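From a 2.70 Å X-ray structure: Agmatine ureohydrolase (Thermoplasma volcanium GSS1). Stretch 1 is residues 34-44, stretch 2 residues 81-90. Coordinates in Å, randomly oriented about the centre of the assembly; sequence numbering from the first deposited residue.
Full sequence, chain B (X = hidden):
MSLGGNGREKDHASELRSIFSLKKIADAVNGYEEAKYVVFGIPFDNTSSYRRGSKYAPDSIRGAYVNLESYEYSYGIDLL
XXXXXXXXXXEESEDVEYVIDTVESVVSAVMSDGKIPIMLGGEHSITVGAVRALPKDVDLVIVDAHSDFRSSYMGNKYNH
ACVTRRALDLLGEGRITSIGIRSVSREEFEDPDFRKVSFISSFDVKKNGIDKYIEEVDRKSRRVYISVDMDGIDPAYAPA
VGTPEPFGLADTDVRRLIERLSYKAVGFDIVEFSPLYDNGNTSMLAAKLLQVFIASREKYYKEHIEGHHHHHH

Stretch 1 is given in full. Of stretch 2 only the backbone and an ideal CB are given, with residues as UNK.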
# COMPACT_ATOMS: atom_id res chain seq x y z
N GLU B 34 -38.92 9.42 -12.91
CA GLU B 34 -39.25 10.21 -11.75
C GLU B 34 -38.02 10.94 -11.18
O GLU B 34 -38.08 11.47 -10.07
CB GLU B 34 -39.80 9.30 -10.66
CG GLU B 34 -40.82 8.27 -11.13
CD GLU B 34 -41.54 7.60 -9.96
OE1 GLU B 34 -40.89 7.47 -8.88
OE2 GLU B 34 -42.75 7.21 -10.11
N ALA B 35 -36.92 11.00 -11.92
CA ALA B 35 -35.71 11.61 -11.36
C ALA B 35 -35.45 13.02 -11.87
O ALA B 35 -35.67 13.30 -13.05
CB ALA B 35 -34.53 10.73 -11.65
N LYS B 36 -34.96 13.89 -10.98
CA LYS B 36 -34.54 15.26 -11.37
C LYS B 36 -33.07 15.21 -11.69
O LYS B 36 -32.60 15.86 -12.64
CB LYS B 36 -34.73 16.30 -10.25
CG LYS B 36 -36.17 16.51 -9.71
CD LYS B 36 -36.21 17.73 -8.81
CE LYS B 36 -37.39 17.70 -7.82
NZ LYS B 36 -37.20 18.76 -6.76
N TYR B 37 -32.34 14.46 -10.88
CA TYR B 37 -30.89 14.31 -11.02
C TYR B 37 -30.52 12.87 -11.43
O TYR B 37 -30.85 11.90 -10.76
CB TYR B 37 -30.17 14.72 -9.73
CG TYR B 37 -30.46 16.12 -9.25
CD1 TYR B 37 -29.76 17.21 -9.77
CD2 TYR B 37 -31.42 16.36 -8.28
CE1 TYR B 37 -30.01 18.50 -9.33
CE2 TYR B 37 -31.68 17.65 -7.83
CZ TYR B 37 -30.97 18.71 -8.36
OH TYR B 37 -31.20 20.01 -7.95
N VAL B 38 -29.84 12.75 -12.55
CA VAL B 38 -29.54 11.47 -13.08
C VAL B 38 -28.03 11.29 -13.12
O VAL B 38 -27.31 11.93 -13.90
CB VAL B 38 -30.16 11.32 -14.47
CG1 VAL B 38 -29.91 9.94 -15.01
CG2 VAL B 38 -31.63 11.59 -14.38
N VAL B 39 -27.57 10.40 -12.25
CA VAL B 39 -26.15 10.13 -12.04
C VAL B 39 -25.80 8.91 -12.85
O VAL B 39 -26.51 7.90 -12.81
CB VAL B 39 -25.88 9.83 -10.55
CG1 VAL B 39 -24.54 9.16 -10.38
CG2 VAL B 39 -25.98 11.10 -9.74
N PHE B 40 -24.70 9.01 -13.59
CA PHE B 40 -24.24 7.91 -14.41
C PHE B 40 -22.73 7.91 -14.58
O PHE B 40 -22.09 8.95 -14.61
CB PHE B 40 -24.96 7.89 -15.78
CG PHE B 40 -24.74 9.13 -16.61
CD1 PHE B 40 -25.60 10.20 -16.52
CD2 PHE B 40 -23.66 9.20 -17.48
CE1 PHE B 40 -25.38 11.34 -17.28
CE2 PHE B 40 -23.45 10.32 -18.24
CZ PHE B 40 -24.31 11.39 -18.15
N GLY B 41 -22.18 6.71 -14.69
CA GLY B 41 -20.76 6.54 -14.83
C GLY B 41 -20.33 6.21 -16.23
O GLY B 41 -21.04 5.53 -16.98
N ILE B 42 -19.14 6.69 -16.58
CA ILE B 42 -18.52 6.39 -17.85
C ILE B 42 -17.07 5.99 -17.56
O ILE B 42 -16.23 6.83 -17.31
CB ILE B 42 -18.67 7.62 -18.78
CG1 ILE B 42 -20.12 7.64 -19.29
CG2 ILE B 42 -17.67 7.61 -19.95
CD1 ILE B 42 -20.54 8.94 -19.80
N PRO B 43 -16.78 4.69 -17.56
CA PRO B 43 -15.47 4.20 -17.17
C PRO B 43 -14.47 4.19 -18.31
O PRO B 43 -14.11 3.13 -18.83
CB PRO B 43 -15.76 2.76 -16.71
CG PRO B 43 -17.13 2.44 -17.19
CD PRO B 43 -17.68 3.59 -17.94
N PHE B 44 -14.02 5.37 -18.72
CA PHE B 44 -13.14 5.46 -19.87
C PHE B 44 -11.84 6.17 -19.54
O PHE B 44 -11.82 7.17 -18.83
CB PHE B 44 -13.82 6.11 -21.07
CG PHE B 44 -12.88 6.37 -22.20
CD1 PHE B 44 -12.62 5.38 -23.12
CD2 PHE B 44 -12.26 7.61 -22.34
CE1 PHE B 44 -11.76 5.60 -24.17
CE2 PHE B 44 -11.40 7.84 -23.38
CZ PHE B 44 -11.15 6.84 -24.30
N UNK B 81 -35.03 12.73 -0.58
CA UNK B 81 -36.21 13.33 -1.15
C UNK B 81 -35.85 14.38 -2.21
O UNK B 81 -36.63 15.30 -2.49
CB UNK B 81 -37.06 13.96 -0.04
N UNK B 82 -34.67 14.24 -2.81
CA UNK B 82 -34.28 15.14 -3.89
C UNK B 82 -34.32 14.56 -5.32
O UNK B 82 -33.75 15.13 -6.23
CB UNK B 82 -32.86 15.64 -3.61
N UNK B 83 -34.99 13.43 -5.53
CA UNK B 83 -35.19 12.93 -6.88
C UNK B 83 -33.90 12.54 -7.59
O UNK B 83 -33.62 13.02 -8.68
CB UNK B 83 -35.92 13.99 -7.71
N UNK B 84 -33.12 11.66 -6.97
CA UNK B 84 -31.89 11.16 -7.54
C UNK B 84 -32.11 9.77 -8.09
O UNK B 84 -32.83 8.95 -7.48
CB UNK B 84 -30.77 11.16 -6.50
N UNK B 85 -31.45 9.49 -9.21
CA UNK B 85 -31.41 8.17 -9.82
C UNK B 85 -29.97 7.82 -10.20
O UNK B 85 -29.17 8.72 -10.45
CB UNK B 85 -32.32 8.11 -11.05
N UNK B 86 -29.64 6.54 -10.24
CA UNK B 86 -28.31 6.11 -10.65
C UNK B 86 -28.50 5.08 -11.74
O UNK B 86 -28.95 3.98 -11.47
CB UNK B 86 -27.50 5.55 -9.48
N UNK B 87 -28.13 5.42 -12.96
CA UNK B 87 -28.24 4.45 -14.06
C UNK B 87 -27.20 3.31 -14.05
O UNK B 87 -27.43 2.28 -14.69
CB UNK B 87 -28.13 5.20 -15.39
N UNK B 88 -26.09 3.50 -13.32
CA UNK B 88 -24.95 2.61 -13.40
C UNK B 88 -23.88 3.07 -14.39
O UNK B 88 -23.63 4.26 -14.57
CB UNK B 88 -25.43 1.21 -13.78
N UNK B 89 -23.21 2.12 -15.01
CA UNK B 89 -22.03 2.39 -15.83
C UNK B 89 -22.21 1.93 -17.26
O UNK B 89 -23.01 1.03 -17.54
CB UNK B 89 -20.80 1.71 -15.23
N UNK B 90 -21.47 2.55 -18.16
CA UNK B 90 -21.53 2.24 -19.57
C UNK B 90 -20.46 1.19 -19.78
O UNK B 90 -19.51 1.14 -19.02
CB UNK B 90 -21.33 3.47 -20.45

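Strands 37-42 and 84-90 run parallel, their axes 4.7 Å apart at closest approach and crossing at -24°. A ladder of backbone hydrogen bonds links them.

Position 81 has nothing of stretch 1 within 5.5 Å of its ideal CB. Many residues would fit. It is Ala81, which makes no contact.

At position 82 the CA-to-CB bond points sideways, and the ideal CB lies 4.8 Å from Tyr37 CE2. Small or polar residues would suit, though others are possible. The residue is Ser82. Its carbonyl O sits 3.3 Å from Tyr37 CD2, at the ring edge; its OG bonds elsewhere in the structure.

Position 83 has phi 64° and psi 55°, and the positive phi favours glycine. An ideal CB would point toward stretch 1 and come within 3.2 Å of Lys36 CG, which is tight. The residue is Gly83. Its O accepts two hydrogen bonds, from Lys36 N at 2.8 Å and from Tyr37 N at 2.9 Å, the second nearly straight.

Position 84 puts its CB on the same sheet face as Tyr37, 4.3 Å from Tyr37 O. An apolar chain of medium or large size would suit. It is Met84, deposited as selenomethionine, with CG 4.3 Å from Tyr37 CB.

Position 85 turns to the face of Val38. Its ideal CB is already 3.5 Å from Ala35 CB, so a small side chain is the easiest fit. Ala85 meets this, its CB 3.5 Å from Ala35 CB. Its N donates to Tyr37 O at 2.9 Å, and its O accepts from Val39 N at 2.9 Å.

Position 86 shares the face of Val39. Its ideal CB is 4.2 Å from Val39 O, and apolar or polar chains could be accommodated. The residue is Asp86. Its OD1 lies 3.2 Å from Val39 O, but both are acceptors and no hydrogen bond forms. Asp86 OD1 instead accepts a hydrogen bond from the backbone N of position 88 at 3.2 Å.

Position 87 points sideways, with Phe40 CB and Val38 CG1 nearby. A branched apolar chain would suit. It is Leu87: CD1 packs 3.7 Å from Val38 CG1, and N donates to Val39 O at 3.0 Å.

Position 88 has phi 94° and psi -147°. A CB here would jam against the preceding carbonyl O, which calls for glycine. The residue is Gly88, in the bulge where the register shifts by one. Its O accepts from Gly41 N at 2.8 Å.

Position 89 pairs with Gly41, whose missing side chain leaves room for small or polar chains. It is Asp89. Its OD1 approaches Gly41 CA to 3.4 Å; an ideal CB on Gly41 would lie 2.1 Å from that OD1, a clash.

Position 90 points toward Ile42 and Pro43, and an apolar chain fits. It is Met90, also selenomethionine. Its SE lies 4.2 Å from Ile42 CG1, and its N donates to Gly41 O at 3.2 Å.

Stretch 2 (81-90) ASGMADLGDM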
# COMPACT_ATOMS: atom_id res chain seq x y z
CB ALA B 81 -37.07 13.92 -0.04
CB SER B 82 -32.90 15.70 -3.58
OG SER B 82 -32.94 16.36 -2.33
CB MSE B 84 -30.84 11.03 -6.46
CG MSE B 84 -30.03 12.26 -6.16
SE MSE B 84 -28.49 11.69 -5.04
CE MSE B 84 -29.22 12.20 -3.32
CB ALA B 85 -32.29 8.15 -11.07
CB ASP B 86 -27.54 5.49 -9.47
CG ASP B 86 -26.03 5.30 -9.74
OD1 ASP B 86 -25.54 5.51 -10.87
OD2 ASP B 86 -25.31 4.93 -8.78
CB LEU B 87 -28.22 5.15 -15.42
CG LEU B 87 -29.22 6.29 -15.57
CD1 LEU B 87 -29.10 6.87 -16.96
CD2 LEU B 87 -30.63 5.82 -15.29
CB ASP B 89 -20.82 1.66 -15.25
CG ASP B 89 -20.14 2.43 -14.10
OD1 ASP B 89 -20.72 3.40 -13.53
OD2 ASP B 89 -19.00 2.05 -13.77
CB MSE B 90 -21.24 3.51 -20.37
CG MSE B 90 -20.92 3.32 -21.83
SE MSE B 90 -20.15 4.97 -22.59
CE MSE B 90 -19.56 4.26 -24.34
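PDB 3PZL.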